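Local coordinates for penicillin binding protein 2X (Streptococcus thermophilus, PDB 5U47) that probably cross-links adjacent glycan strands of peptidoglycan as a transpeptidase of septal wall synthesis, and is probably inactivated by beta-lactams acylating an essential serine, at residues 384-389 against 606-611; 349-354 against 481-485; 53-57 against 68-72; 45-51 against 137-143; 244-249 against 260-265. The protein carries 1 engineered substitution. One frame throughout, in Å; residues are numbered along the deposited sequence.

Overall arrangement
The five contacts trace an elongated chain. Contacts 3 and 4 lie in the dimerisation domain and share strand 42-55; they touch where Tyr-53 CE1 packs on Glu-137 CB at 3.9 Å, and along the chain contact 3 is nested inside the loop that contact 4 closes. Contacts 2 and 5 belong to the transpeptidase domain, their centres about 26 Å apart. Contact 1 brings a PASTA helix onto that domain and comes within about 7 Å of contact 5 between nearest atoms. Contact 2 holds Ser-354, which probably belongs to the active-site motifs with Ser-295, Lys-298 and Lys-505; its centre is about 80 Å from that of contact 3, on the opposite side of the chain's centre.

Contact 1. Residues 384-389 against 606-611; sequences TRFGMV and ANTLRQ
Gln-611 grips the bend at Gly-387 firmly: Gln-611 NE2 reaches Gly-387 O at 2.7 Å with 170° at the hydrogen, and that oxygen lies in the amide plane. In one of its two conformers Asn-607 adds two weak bonds to the same bend. Its OD1 accepts from Gly-387 N at 2.8 Å, with an angle at the hydrogen of only 118°, and its ND2 donates to Met-388 O at 3.1 Å. Gly-387 has backbone angles that would press a CB against the preceding carbonyl oxygen, which accounts for glycine here. A turn of helix away from Asn-607, Arg-610 NH1 donates to Arg-385 O at 3.0 Å, arriving from above the carbonyl plane. Packing is looser at the margin, where Arg-385, a partly exposed residue, rests CD on Ala-606 CB at 3.9 Å and its end leads away. The contact thus seats helix 602-611 of the first PASTA domain on a transpeptidase loop. Arg-610 also bridges to Glu-455, Phe-386 meets Phe-437 edge-to-face, Met-388 packs on helix 175-179, and Arg-385 and Ala-606 both touch Val-618 of strand 615-619.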
# COMPACT_ATOMS: atom_id res chain seq x y z
N THR A 384 -6.32 5.41 -7.01
CA THR A 384 -5.01 5.22 -7.63
C THR A 384 -4.92 3.88 -8.39
O THR A 384 -4.22 3.77 -9.40
CB THR A 384 -3.87 5.29 -6.59
OG1 THR A 384 -3.89 4.14 -5.72
CG2 THR A 384 -3.97 6.58 -5.76
N ARG A 385 -5.66 2.88 -7.92
CA ARG A 385 -5.61 1.52 -8.47
C ARG A 385 -4.16 1.04 -8.44
O ARG A 385 -3.69 0.37 -9.36
CB ARG A 385 -6.18 1.47 -9.88
CG ARG A 385 -7.50 2.19 -9.99
CD ARG A 385 -8.17 1.88 -11.30
NE ARG A 385 -9.43 2.61 -11.43
CZ ARG A 385 -9.64 3.70 -12.18
NH1 ARG A 385 -8.68 4.22 -12.94
NH2 ARG A 385 -10.85 4.24 -12.20
N PHE A 386 -3.47 1.34 -7.33
CA PHE A 386 -2.06 1.04 -7.21
C PHE A 386 -1.70 -0.42 -6.91
O PHE A 386 -0.52 -0.75 -6.93
CB PHE A 386 -1.33 2.04 -6.28
CG PHE A 386 -1.49 1.81 -4.81
CD1 PHE A 386 -2.70 1.46 -4.24
CD2 PHE A 386 -0.41 2.10 -3.95
CE1 PHE A 386 -2.82 1.34 -2.87
CE2 PHE A 386 -0.52 1.96 -2.59
CZ PHE A 386 -1.73 1.57 -2.05
N GLY A 387 -2.71 -1.25 -6.66
CA GLY A 387 -2.49 -2.67 -6.47
C GLY A 387 -3.24 -3.30 -5.33
O GLY A 387 -3.34 -4.51 -5.28
N MET A 388 -3.74 -2.51 -4.40
CA MET A 388 -4.44 -3.07 -3.26
C MET A 388 -5.92 -3.25 -3.55
O MET A 388 -6.49 -2.47 -4.33
CB MET A 388 -4.32 -2.16 -2.04
CG MET A 388 -2.93 -2.03 -1.48
SD MET A 388 -2.30 -3.54 -0.71
CE MET A 388 -0.79 -2.93 0.02
N VAL A 389 -6.53 -4.27 -2.97
CA VAL A 389 -7.98 -4.45 -3.11
C VAL A 389 -8.65 -3.70 -1.96
O VAL A 389 -8.07 -3.56 -0.88
CB VAL A 389 -8.41 -5.93 -3.15
CG1 VAL A 389 -7.73 -6.63 -4.32
CG2 VAL A 389 -8.10 -6.62 -1.83
N ALA A 606 -7.24 -2.77 -13.98
CA ALA A 606 -6.06 -1.91 -13.87
C ALA A 606 -5.24 -2.26 -12.63
O ALA A 606 -4.00 -2.34 -12.68
CB ALA A 606 -6.45 -0.44 -13.86
N ASN A 607 -5.94 -2.50 -11.53
CA ASN A 607 -5.34 -2.88 -10.25
C ASN A 607 -4.54 -4.19 -10.39
O ASN A 607 -3.42 -4.28 -9.89
CB ASN A 607 -6.46 -3.03 -9.20
CG ASN A 607 -5.94 -2.99 -7.79
OD1 ASN A 607 -5.24 -2.05 -7.40
ND2 ASN A 607 -6.32 -3.98 -7.00
N THR A 608 -5.13 -5.18 -11.06
CA THR A 608 -4.49 -6.47 -11.34
C THR A 608 -3.26 -6.30 -12.22
O THR A 608 -2.22 -6.88 -11.95
CB THR A 608 -5.51 -7.43 -12.00
OG1 THR A 608 -6.54 -7.69 -11.05
CG2 THR A 608 -4.88 -8.75 -12.43
N LEU A 609 -3.37 -5.49 -13.26
CA LEU A 609 -2.24 -5.23 -14.15
C LEU A 609 -1.04 -4.63 -13.40
O LEU A 609 0.11 -5.01 -13.68
CB LEU A 609 -2.66 -4.30 -15.28
CG LEU A 609 -3.58 -4.94 -16.32
CD1 LEU A 609 -4.17 -3.88 -17.25
CD2 LEU A 609 -2.83 -6.01 -17.11
N ARG A 610 -1.29 -3.69 -12.48
CA ARG A 610 -0.19 -3.11 -11.68
C ARG A 610 0.45 -4.12 -10.73
O ARG A 610 1.65 -4.03 -10.45
CB ARG A 610 -0.63 -1.87 -10.89
CG ARG A 610 -0.91 -0.70 -11.80
CD ARG A 610 -0.88 0.61 -11.04
NE ARG A 610 -1.00 1.69 -11.99
CZ ARG A 610 -2.14 2.23 -12.41
NH1 ARG A 610 -3.32 1.82 -11.95
NH2 ARG A 610 -2.09 3.21 -13.32
N GLN A 611 -0.32 -5.08 -10.23
CA GLN A 611 0.26 -6.15 -9.41
C GLN A 611 1.29 -6.95 -10.21
O GLN A 611 2.23 -7.52 -9.64
CB GLN A 611 -0.83 -7.09 -8.92
CG GLN A 611 -1.79 -6.40 -7.96
CD GLN A 611 -3.02 -7.22 -7.64
OE1 GLN A 611 -3.24 -8.28 -8.21
NE2 GLN A 611 -3.83 -6.72 -6.72

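Contact 2. Residues 349-354 against 481-485; sequences QGFSYS and EFGTL
Gln-349 lies over one face of the Phe-482 ring, and its CB makes a CH-pi contact 4.0 Å from the ring centroid, 13° off the normal. The chain continues across the ring with its amide turned 33° from the ring plane, which brings NE2 to 3.2 Å from Phe-482 CE2. At the ring edge Tyr-353 CD1 stands 4.1 Å from Phe-482 CD1. Backbone contacts follow: Tyr-353 CA makes a CA-H...O contact with Phe-482 O at 3.2 Å, and Thr-484 N donates to Ser-352 O at 3.2 Å with 155° at the hydrogen. A water donates to the same Ser-352 O at 2.7 Å and is hydrogen-bonded to Thr-484 OG1, so this carbonyl near the helix end is gripped twice. Thr-484 CG2 lies 3.3 Å from Tyr-353 O and also touches Ser-354 CB.

In the next shell, Gln-349 OE1 is held by Ser-346 N, Tyr-353 OH by Ser-334 and Thr-484 OG1 by Ser-506. Helix 347-352 finishes in a Schellman motif whose positive-phi residue is Ser-354. The chemistry implied is indirect: the contact probably helps hold the turn in which Ser-354 OG is hydrogen-bonded to Lys-298 NZ and Lys-505 NZ, consistent with the (S/Y)xN motif, the second of the three active-site motifs of penicillin-binding proteins.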
# COMPACT_ATOMS: atom_id res chain seq x y z
N GLN A 349 2.98 35.14 2.74
CA GLN A 349 2.85 35.12 4.20
C GLN A 349 1.60 34.38 4.63
O GLN A 349 1.64 33.58 5.54
CB GLN A 349 2.86 36.55 4.78
CG GLN A 349 4.22 37.24 4.71
CD GLN A 349 4.15 38.71 5.10
OE1 GLN A 349 3.10 39.35 4.98
NE2 GLN A 349 5.28 39.26 5.56
N GLY A 350 0.48 34.64 3.96
CA GLY A 350 -0.77 33.93 4.25
C GLY A 350 -0.63 32.43 4.01
O GLY A 350 -1.26 31.61 4.70
N PHE A 351 0.19 32.06 3.03
CA PHE A 351 0.46 30.63 2.78
C PHE A 351 1.25 30.08 3.95
O PHE A 351 0.91 29.03 4.48
CB PHE A 351 1.21 30.41 1.47
CG PHE A 351 1.55 28.95 1.21
CD1 PHE A 351 0.58 28.06 0.76
CD2 PHE A 351 2.84 28.48 1.39
CE1 PHE A 351 0.89 26.72 0.52
CE2 PHE A 351 3.15 27.15 1.15
CZ PHE A 351 2.18 26.27 0.72
N SER A 352 2.26 30.83 4.39
CA SER A 352 3.08 30.40 5.52
C SER A 352 2.24 30.27 6.79
O SER A 352 2.42 29.34 7.57
CB SER A 352 4.25 31.37 5.74
OG SER A 352 5.17 31.30 4.66
N TYR A 353 1.31 31.21 6.93
CA TYR A 353 0.41 31.32 8.06
C TYR A 353 -0.78 30.37 8.00
O TYR A 353 -1.53 30.25 8.96
CB TYR A 353 -0.09 32.78 8.09
CG TYR A 353 -0.84 33.24 9.31
CD1 TYR A 353 -0.15 33.55 10.47
CD2 TYR A 353 -2.23 33.44 9.28
CE1 TYR A 353 -0.82 34.00 11.60
CE2 TYR A 353 -2.91 33.91 10.40
CZ TYR A 353 -2.19 34.18 11.56
OH TYR A 353 -2.82 34.65 12.69
N SER A 354 -0.93 29.69 6.87
CA SER A 354 -2.05 28.79 6.62
C SER A 354 -3.38 29.56 6.74
O SER A 354 -4.32 29.12 7.40
CB SER A 354 -2.01 27.58 7.53
OG SER A 354 -2.76 26.51 6.95
N GLU A 481 7.68 35.04 12.04
CA GLU A 481 6.47 35.78 12.32
C GLU A 481 5.22 35.03 11.85
O GLU A 481 4.25 34.90 12.60
CB GLU A 481 6.55 37.15 11.64
CG GLU A 481 5.42 38.11 12.00
CD GLU A 481 5.38 38.49 13.47
OE1 GLU A 481 6.44 38.54 14.13
OE2 GLU A 481 4.27 38.76 13.96
N PHE A 482 5.28 34.51 10.63
CA PHE A 482 4.13 33.88 9.99
C PHE A 482 4.11 32.38 9.87
O PHE A 482 3.03 31.81 9.78
CB PHE A 482 3.92 34.49 8.59
CG PHE A 482 3.64 35.97 8.63
CD1 PHE A 482 2.37 36.43 8.94
CD2 PHE A 482 4.65 36.89 8.37
CE1 PHE A 482 2.10 37.79 9.00
CE2 PHE A 482 4.38 38.26 8.44
CZ PHE A 482 3.11 38.71 8.75
N GLY A 483 5.27 31.73 9.87
CA GLY A 483 5.33 30.28 9.67
C GLY A 483 4.68 29.45 10.76
O GLY A 483 5.06 29.54 11.93
N THR A 484 3.70 28.64 10.38
CA THR A 484 2.99 27.79 11.33
C THR A 484 3.85 26.65 11.85
O THR A 484 3.51 26.03 12.85
CB THR A 484 1.73 27.17 10.70
OG1 THR A 484 2.09 26.48 9.49
CG2 THR A 484 0.72 28.25 10.40
N LEU A 485 4.96 26.37 11.16
CA LEU A 485 5.87 25.31 11.57
C LEU A 485 7.23 25.82 12.04
O LEU A 485 8.22 25.08 11.98
CB LEU A 485 5.98 24.23 10.48
CG LEU A 485 4.70 23.42 10.24
CD1 LEU A 485 4.90 22.41 9.13
CD2 LEU A 485 4.25 22.70 11.51
O HOH W 1 1.40 26.95 6.75

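Contact 3. Residues 53-57 against 68-72; sequences YAIVS and LYVQE
Val-56 and Val-70 lie side by side and point the same way, their CG1 methyls meeting at 3.5 Å. Ala-54 CB adds a looser touch on the same Val-70 CG1 at 4.4 Å. Tyr-69 is oriented quite differently. Its ring carbon CG sits between the backbone N and the carbonyl carbon (chi1 53°), which swings the ring beneath the Ser-57 carbonyl; Ser-57 C stands 4.0 Å above one face, displaced toward the rim, and Ser-57 O is 3.2 Å from Tyr-69 CD1. Between these two pairs Val-70 N donates to Ile-55 O at 3.0 Å, with 168° at the hydrogen and the donor almost in line with the carbonyl bond. In the fold of the dimerisation domain, this single direct bond brings the chain back to the end of strand 42-55 after a ten-residue excursion without helix or strand, just before helix 72-86. A water spans the remaining gap, donating to Val-56 O at 2.7 Å and to Val-70 O at 2.7 Å. Beyond the pair, Leu-97 of helix 90-97 packs against Ala-54, Val-56 and Val-70, while the backbones of Val-56 and Ser-57 bond to Tyr-103.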
# COMPACT_ATOMS: atom_id res chain seq x y z
N TYR A 53 1.10 -39.00 14.36
CA TYR A 53 -0.03 -39.94 14.47
C TYR A 53 0.48 -41.36 14.54
O TYR A 53 1.59 -41.66 14.10
CB TYR A 53 -0.95 -39.82 13.25
CG TYR A 53 -1.60 -38.47 13.12
CD1 TYR A 53 -0.93 -37.42 12.48
CD2 TYR A 53 -2.87 -38.24 13.62
CE1 TYR A 53 -1.51 -36.17 12.36
CE2 TYR A 53 -3.46 -36.99 13.50
CZ TYR A 53 -2.78 -35.96 12.87
OH TYR A 53 -3.36 -34.71 12.75
N ALA A 54 -0.36 -42.24 15.09
CA ALA A 54 -0.03 -43.66 15.20
C ALA A 54 -1.23 -44.47 14.73
O ALA A 54 -2.33 -44.33 15.26
CB ALA A 54 0.34 -44.01 16.64
N ILE A 55 -1.03 -45.29 13.69
CA ILE A 55 -2.10 -46.15 13.20
C ILE A 55 -2.03 -47.46 14.00
O ILE A 55 -1.03 -48.17 13.93
CB ILE A 55 -1.99 -46.42 11.69
CG1 ILE A 55 -2.25 -45.12 10.92
CG2 ILE A 55 -3.00 -47.50 11.28
CD1 ILE A 55 -2.11 -45.28 9.42
N VAL A 56 -3.11 -47.74 14.74
CA VAL A 56 -3.19 -48.94 15.59
C VAL A 56 -4.14 -50.02 15.09
O VAL A 56 -4.17 -51.12 15.65
CB VAL A 56 -3.61 -48.57 17.04
CG1 VAL A 56 -2.54 -47.70 17.70
CG2 VAL A 56 -4.98 -47.88 17.08
N SER A 57 -4.93 -49.72 14.05
CA SER A 57 -5.90 -50.70 13.52
C SER A 57 -5.22 -51.97 13.03
O SER A 57 -4.28 -51.91 12.24
CB SER A 57 -6.69 -50.11 12.34
OG SER A 57 -7.61 -51.07 11.84
N LEU A 68 1.40 -53.29 9.10
CA LEU A 68 1.92 -51.92 8.89
C LEU A 68 1.53 -50.98 10.04
O LEU A 68 1.88 -49.79 10.02
CB LEU A 68 1.42 -51.37 7.55
CG LEU A 68 1.77 -52.22 6.32
CD1 LEU A 68 1.12 -51.67 5.05
CD2 LEU A 68 3.28 -52.32 6.14
N TYR A 69 0.83 -51.53 11.04
CA TYR A 69 0.39 -50.75 12.19
C TYR A 69 1.38 -50.91 13.33
O TYR A 69 2.29 -51.75 13.27
CB TYR A 69 -1.04 -51.17 12.65
CG TYR A 69 -1.25 -52.67 12.91
CD1 TYR A 69 -1.57 -53.53 11.86
CD2 TYR A 69 -1.16 -53.21 14.20
CE1 TYR A 69 -1.77 -54.89 12.08
CE2 TYR A 69 -1.36 -54.58 14.43
CZ TYR A 69 -1.67 -55.41 13.36
OH TYR A 69 -1.87 -56.75 13.54
N VAL A 70 1.25 -50.05 14.34
CA VAL A 70 2.11 -50.15 15.52
C VAL A 70 1.55 -51.30 16.36
O VAL A 70 0.37 -51.30 16.74
CB VAL A 70 2.18 -48.82 16.31
CG1 VAL A 70 0.81 -48.39 16.85
CG2 VAL A 70 3.19 -48.92 17.46
N GLN A 71 2.39 -52.29 16.64
CA GLN A 71 1.92 -53.46 17.39
C GLN A 71 2.03 -53.23 18.89
O GLN A 71 2.88 -52.44 19.34
CB GLN A 71 2.72 -54.69 16.97
CG GLN A 71 2.71 -54.93 15.47
CD GLN A 71 3.35 -56.25 15.08
OE1 GLN A 71 3.06 -57.28 15.68
NE2 GLN A 71 4.19 -56.22 14.05
N GLU A 72 1.17 -53.91 19.65
CA GLU A 72 1.17 -53.79 21.12
C GLU A 72 2.51 -54.16 21.75
O GLU A 72 2.92 -53.55 22.74
CB GLU A 72 0.04 -54.60 21.76
CG GLU A 72 -1.35 -54.07 21.41
CD GLU A 72 -2.46 -54.68 22.24
OE1 GLU A 72 -2.28 -54.83 23.48
OE2 GLU A 72 -3.53 -54.99 21.66
O HOH W 2 -2.17 -51.93 17.28

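Contact 4. Residues 45-51 against 137-143; sequences EDSTSYS and EATTSRM. With ACT (acetate ion), chain C.
Glu-45 to Ser-51 and Met-143 to Glu-137 pair antiparallel in unbroken register, with segment axes 4.6 Å apart at closest approach and directions 142° apart, a marked twist. Four pairs, Glu-45 with Met-143, Ser-47 with Ser-141, Ser-49 with Thr-139 and Ser-51 with Glu-137, each make two backbone bonds. On the face bearing Asp-46 and Arg-142 a salt bridge joins Asp-46 OD1 to Arg-142 NH1 at 3.0 Å, the carboxylate met from above its plane and the two flat groups 73° apart. Arg-142 bends at chi2 (69°) to get there, and its NE pairs with Glu-177, while Asp-46 OD2 accepts from Arg-32 N. Strands 42-55 and 134-143 are antiparallel neighbours in a mixed sheet of the dimerisation domain. Further along that face, Ala-138 CB touches both Thr-48 CG2 at 3.8 Å and Tyr-50 CE2 at 3.9 Å, and the Tyr-50 ring also makes a cation-pi contact with Lys-119. Thr-48 OG1 donates to OXT of an acetate ion, which probably comes from the crystallisation liquor. On the other face a water gathers Ser-47 O, Thr-139 O and the hydroxyls of Ser-49 and Ser-141, while a second water, 2.6 Å from Thr-139 OG1, also bonds Ser-51 OG.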
# COMPACT_ATOMS: atom_id res chain seq x y z
N GLU A 45 6.67 -15.33 5.64
CA GLU A 45 7.06 -16.57 5.00
C GLU A 45 6.36 -17.75 5.65
O GLU A 45 5.93 -17.68 6.82
CB GLU A 45 8.58 -16.78 5.05
CG GLU A 45 9.16 -16.97 6.46
CD GLU A 45 10.65 -17.36 6.46
OE1 GLU A 45 11.24 -17.59 5.38
OE2 GLU A 45 11.24 -17.43 7.55
N ASP A 46 6.26 -18.82 4.88
CA ASP A 46 5.67 -20.07 5.36
C ASP A 46 6.59 -20.76 6.34
O ASP A 46 7.81 -20.69 6.21
CB ASP A 46 5.38 -21.05 4.20
CG ASP A 46 4.13 -20.70 3.43
OD1 ASP A 46 3.58 -19.59 3.66
OD2 ASP A 46 3.68 -21.54 2.58
N SER A 47 5.98 -21.43 7.31
CA SER A 47 6.67 -22.23 8.30
C SER A 47 5.90 -23.55 8.46
O SER A 47 4.68 -23.54 8.73
CB SER A 47 6.73 -21.48 9.63
OG SER A 47 7.19 -22.28 10.67
N THR A 48 6.61 -24.65 8.28
CA THR A 48 6.02 -25.99 8.38
C THR A 48 6.40 -26.66 9.68
O THR A 48 7.56 -26.67 10.07
CB THR A 48 6.54 -26.90 7.25
OG1 THR A 48 6.37 -26.25 6.00
CG2 THR A 48 5.79 -28.23 7.21
N SER A 49 5.40 -27.19 10.36
CA SER A 49 5.61 -27.96 11.58
C SER A 49 4.82 -29.27 11.37
O SER A 49 4.11 -29.43 10.36
CB SER A 49 5.19 -27.19 12.82
OG SER A 49 3.81 -26.94 12.81
N TYR A 50 4.94 -30.21 12.29
CA TYR A 50 4.34 -31.53 12.08
C TYR A 50 3.55 -32.05 13.26
O TYR A 50 3.86 -31.73 14.42
CB TYR A 50 5.43 -32.52 11.72
CG TYR A 50 6.16 -32.17 10.46
CD1 TYR A 50 7.24 -31.29 10.48
CD2 TYR A 50 5.78 -32.73 9.25
CE1 TYR A 50 7.92 -30.97 9.31
CE2 TYR A 50 6.47 -32.42 8.08
CZ TYR A 50 7.53 -31.54 8.12
OH TYR A 50 8.22 -31.22 6.97
N SER A 51 2.53 -32.85 12.94
CA SER A 51 1.68 -33.49 13.92
C SER A 51 1.90 -34.99 13.77
O SER A 51 1.80 -35.53 12.65
CB SER A 51 0.20 -33.17 13.69
OG SER A 51 -0.06 -31.79 13.88
N GLU A 137 1.97 -35.45 9.71
CA GLU A 137 1.22 -34.61 8.77
C GLU A 137 1.74 -33.18 8.93
O GLU A 137 1.86 -32.66 10.06
CB GLU A 137 -0.30 -34.67 9.00
CG GLU A 137 -1.19 -33.91 7.98
CD GLU A 137 -1.26 -34.53 6.56
OE1 GLU A 137 -0.69 -35.62 6.34
OE2 GLU A 137 -1.90 -33.91 5.65
N ALA A 138 2.06 -32.57 7.80
CA ALA A 138 2.56 -31.20 7.76
C ALA A 138 1.42 -30.21 7.98
O ALA A 138 0.32 -30.39 7.46
CB ALA A 138 3.23 -30.92 6.42
N THR A 139 1.70 -29.19 8.78
CA THR A 139 0.76 -28.10 9.02
C THR A 139 1.57 -26.82 8.80
O THR A 139 2.61 -26.60 9.44
CB THR A 139 0.15 -28.13 10.43
OG1 THR A 139 1.19 -28.06 11.40
CG2 THR A 139 -0.66 -29.40 10.63
N THR A 140 1.07 -25.97 7.91
CA THR A 140 1.76 -24.76 7.56
C THR A 140 1.13 -23.55 8.21
O THR A 140 -0.09 -23.41 8.20
CB THR A 140 1.74 -24.59 6.04
OG1 THR A 140 2.37 -25.71 5.44
CG2 THR A 140 2.46 -23.35 5.61
N SER A 141 1.97 -22.69 8.78
CA SER A 141 1.52 -21.41 9.32
C SER A 141 2.34 -20.29 8.66
O SER A 141 3.40 -20.53 8.08
CB SER A 141 1.66 -21.37 10.85
OG SER A 141 3.01 -21.53 11.21
N ARG A 142 1.83 -19.07 8.75
CA ARG A 142 2.51 -17.92 8.17
C ARG A 142 3.25 -17.21 9.30
O ARG A 142 2.66 -16.91 10.32
CB ARG A 142 1.47 -17.00 7.56
CG ARG A 142 2.00 -15.92 6.64
CD ARG A 142 2.55 -16.50 5.33
NE ARG A 142 2.65 -15.49 4.30
CZ ARG A 142 3.35 -15.61 3.17
NH1 ARG A 142 4.06 -16.73 2.88
NH2 ARG A 142 3.33 -14.63 2.30
N MET A 143 4.55 -16.98 9.10
CA MET A 143 5.41 -16.33 10.09
C MET A 143 5.70 -14.87 9.67
O MET A 143 6.00 -14.63 8.50
CB MET A 143 6.72 -17.12 10.22
CG MET A 143 7.76 -16.49 11.13
SD MET A 143 9.34 -17.36 11.13
CE MET A 143 10.29 -16.21 12.13
C ACT C . 8.08 -24.05 4.33
O ACT C . 8.26 -23.64 3.15
OXT ACT C . 6.94 -24.08 4.85
CH3 ACT C . 9.27 -24.51 5.13
O HOH W 3 3.24 -24.71 11.24
O HOH W 4 1.47 -29.29 13.70

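Contact 5. Residues 244-249 against 260-265; sequences INASAT and ATTQRP
Ile-244 opens the pairing loosely: its O meets CD of Pro-265 at 3.5 Å, and Pro-265, preceded by a cis peptide bond, follows the partner strand. Asn-245 brings its CA to 3.2 Å from Arg-264 O, a CA-H...O contact, while its amide turns away to Gln-548. Ala-246 then makes two backbone bonds with Arg-264, Ala-246 N to Arg-264 O at 3.0 Å and Arg-264 N to Ala-246 O at 2.9 Å. Ser-247, in a non-hydrogen-bonded pair with Gln-263, gives a CA-H...O contact to Thr-262 O and sends its hydroxyl to Thr-546. Ala-248 and Thr-262 likewise exchange two backbone hydrogen bonds; the one from Thr-262 N to Ala-248 O has 157° at the hydrogen. At Thr-249 two side chains lie alongside, pointing the same way, with Thr-249 OG1 2.8 Å from Thr-261 OG1, and Thr-249 OG1 also bonds to Gln-416. Within the partner strand Arg-264 NH1 donates to Thr-262 OG1 at 2.9 Å, in the guanidinium plane, and to Gln-263 O; Thr-262 OG1 is also bonded to Glu-231. This beta hairpin forms one edge of the five-stranded antiparallel transpeptidase sheet. Strand 541-548 lies beyond 245-252, while helix 224-241 packs on Ala-246 and supplies Glu-231 and Asp-235 to Arg-264.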
# COMPACT_ATOMS: atom_id res chain seq x y z
N ILE A 244 -6.68 9.24 18.47
CA ILE A 244 -7.47 8.03 18.25
C ILE A 244 -6.88 7.21 17.11
O ILE A 244 -7.06 6.01 17.07
CB ILE A 244 -8.97 8.32 18.06
CG1 ILE A 244 -9.26 9.07 16.76
CG2 ILE A 244 -9.49 9.12 19.26
CD1 ILE A 244 -10.74 9.21 16.47
N ASN A 245 -6.20 7.87 16.17
CA ASN A 245 -5.51 7.16 15.09
C ASN A 245 -4.42 8.04 14.51
O ASN A 245 -4.35 9.23 14.80
CB ASN A 245 -6.47 6.61 14.01
CG ASN A 245 -7.11 7.69 13.18
OD1 ASN A 245 -6.42 8.48 12.54
ND2 ASN A 245 -8.45 7.70 13.14
N ALA A 246 -3.53 7.44 13.73
CA ALA A 246 -2.46 8.20 13.11
C ALA A 246 -1.88 7.39 11.97
O ALA A 246 -2.08 6.17 11.91
CB ALA A 246 -1.37 8.56 14.13
N SER A 247 -1.16 8.07 11.08
CA SER A 247 -0.51 7.42 9.97
C SER A 247 0.76 8.17 9.62
O SER A 247 0.89 9.36 9.91
CB SER A 247 -1.42 7.37 8.76
OG SER A 247 -1.62 8.68 8.27
N ALA A 248 1.69 7.47 9.00
CA ALA A 248 2.95 8.04 8.52
C ALA A 248 3.46 7.21 7.37
O ALA A 248 3.51 5.97 7.48
CB ALA A 248 3.97 8.06 9.62
N THR A 249 3.86 7.89 6.29
CA THR A 249 4.40 7.23 5.13
C THR A 249 5.56 8.03 4.55
O THR A 249 5.50 9.26 4.46
CB THR A 249 3.30 7.04 4.05
OG1 THR A 249 2.28 6.19 4.57
CG2 THR A 249 3.85 6.40 2.80
N ALA A 260 8.42 3.35 3.57
CA ALA A 260 7.95 2.96 4.88
C ALA A 260 6.54 3.44 5.07
O ALA A 260 6.17 4.51 4.60
CB ALA A 260 8.86 3.52 5.96
N THR A 261 5.72 2.64 5.75
CA THR A 261 4.34 3.06 5.98
C THR A 261 3.79 2.40 7.22
O THR A 261 4.01 1.22 7.44
CB THR A 261 3.45 2.78 4.74
OG1 THR A 261 2.16 3.37 4.93
CG2 THR A 261 3.31 1.30 4.45
N THR A 262 3.11 3.18 8.05
CA THR A 262 2.54 2.62 9.25
C THR A 262 1.31 3.39 9.70
O THR A 262 1.05 4.53 9.25
CB THR A 262 3.59 2.56 10.39
OG1 THR A 262 3.21 1.56 11.36
CG2 THR A 262 3.78 3.92 11.05
N GLN A 263 0.54 2.76 10.57
CA GLN A 263 -0.62 3.40 11.15
C GLN A 263 -0.76 2.96 12.58
O GLN A 263 -0.20 1.95 12.97
CB GLN A 263 -1.89 3.08 10.38
CG GLN A 263 -2.47 1.69 10.58
CD GLN A 263 -3.69 1.49 9.70
OE1 GLN A 263 -3.62 1.62 8.48
NE2 GLN A 263 -4.81 1.18 10.32
N ARG A 264 -1.52 3.75 13.35
CA ARG A 264 -1.78 3.50 14.72
C ARG A 264 -3.28 3.69 14.93
O ARG A 264 -3.87 4.55 14.29
CB ARG A 264 -0.97 4.44 15.62
CG ARG A 264 0.54 4.20 15.60
CD ARG A 264 0.87 2.88 16.28
NE ARG A 264 2.31 2.58 16.33
CZ ARG A 264 3.03 2.08 15.32
NH1 ARG A 264 2.50 1.86 14.13
NH2 ARG A 264 4.33 1.83 15.50
N PRO A 265 -3.92 2.89 15.79
CA PRO A 265 -3.28 1.80 16.53
C PRO A 265 -2.92 0.65 15.61
O PRO A 265 -3.47 0.54 14.51
CB PRO A 265 -4.38 1.36 17.52
CG PRO A 265 -5.64 1.76 16.85
CD PRO A 265 -5.32 3.08 16.20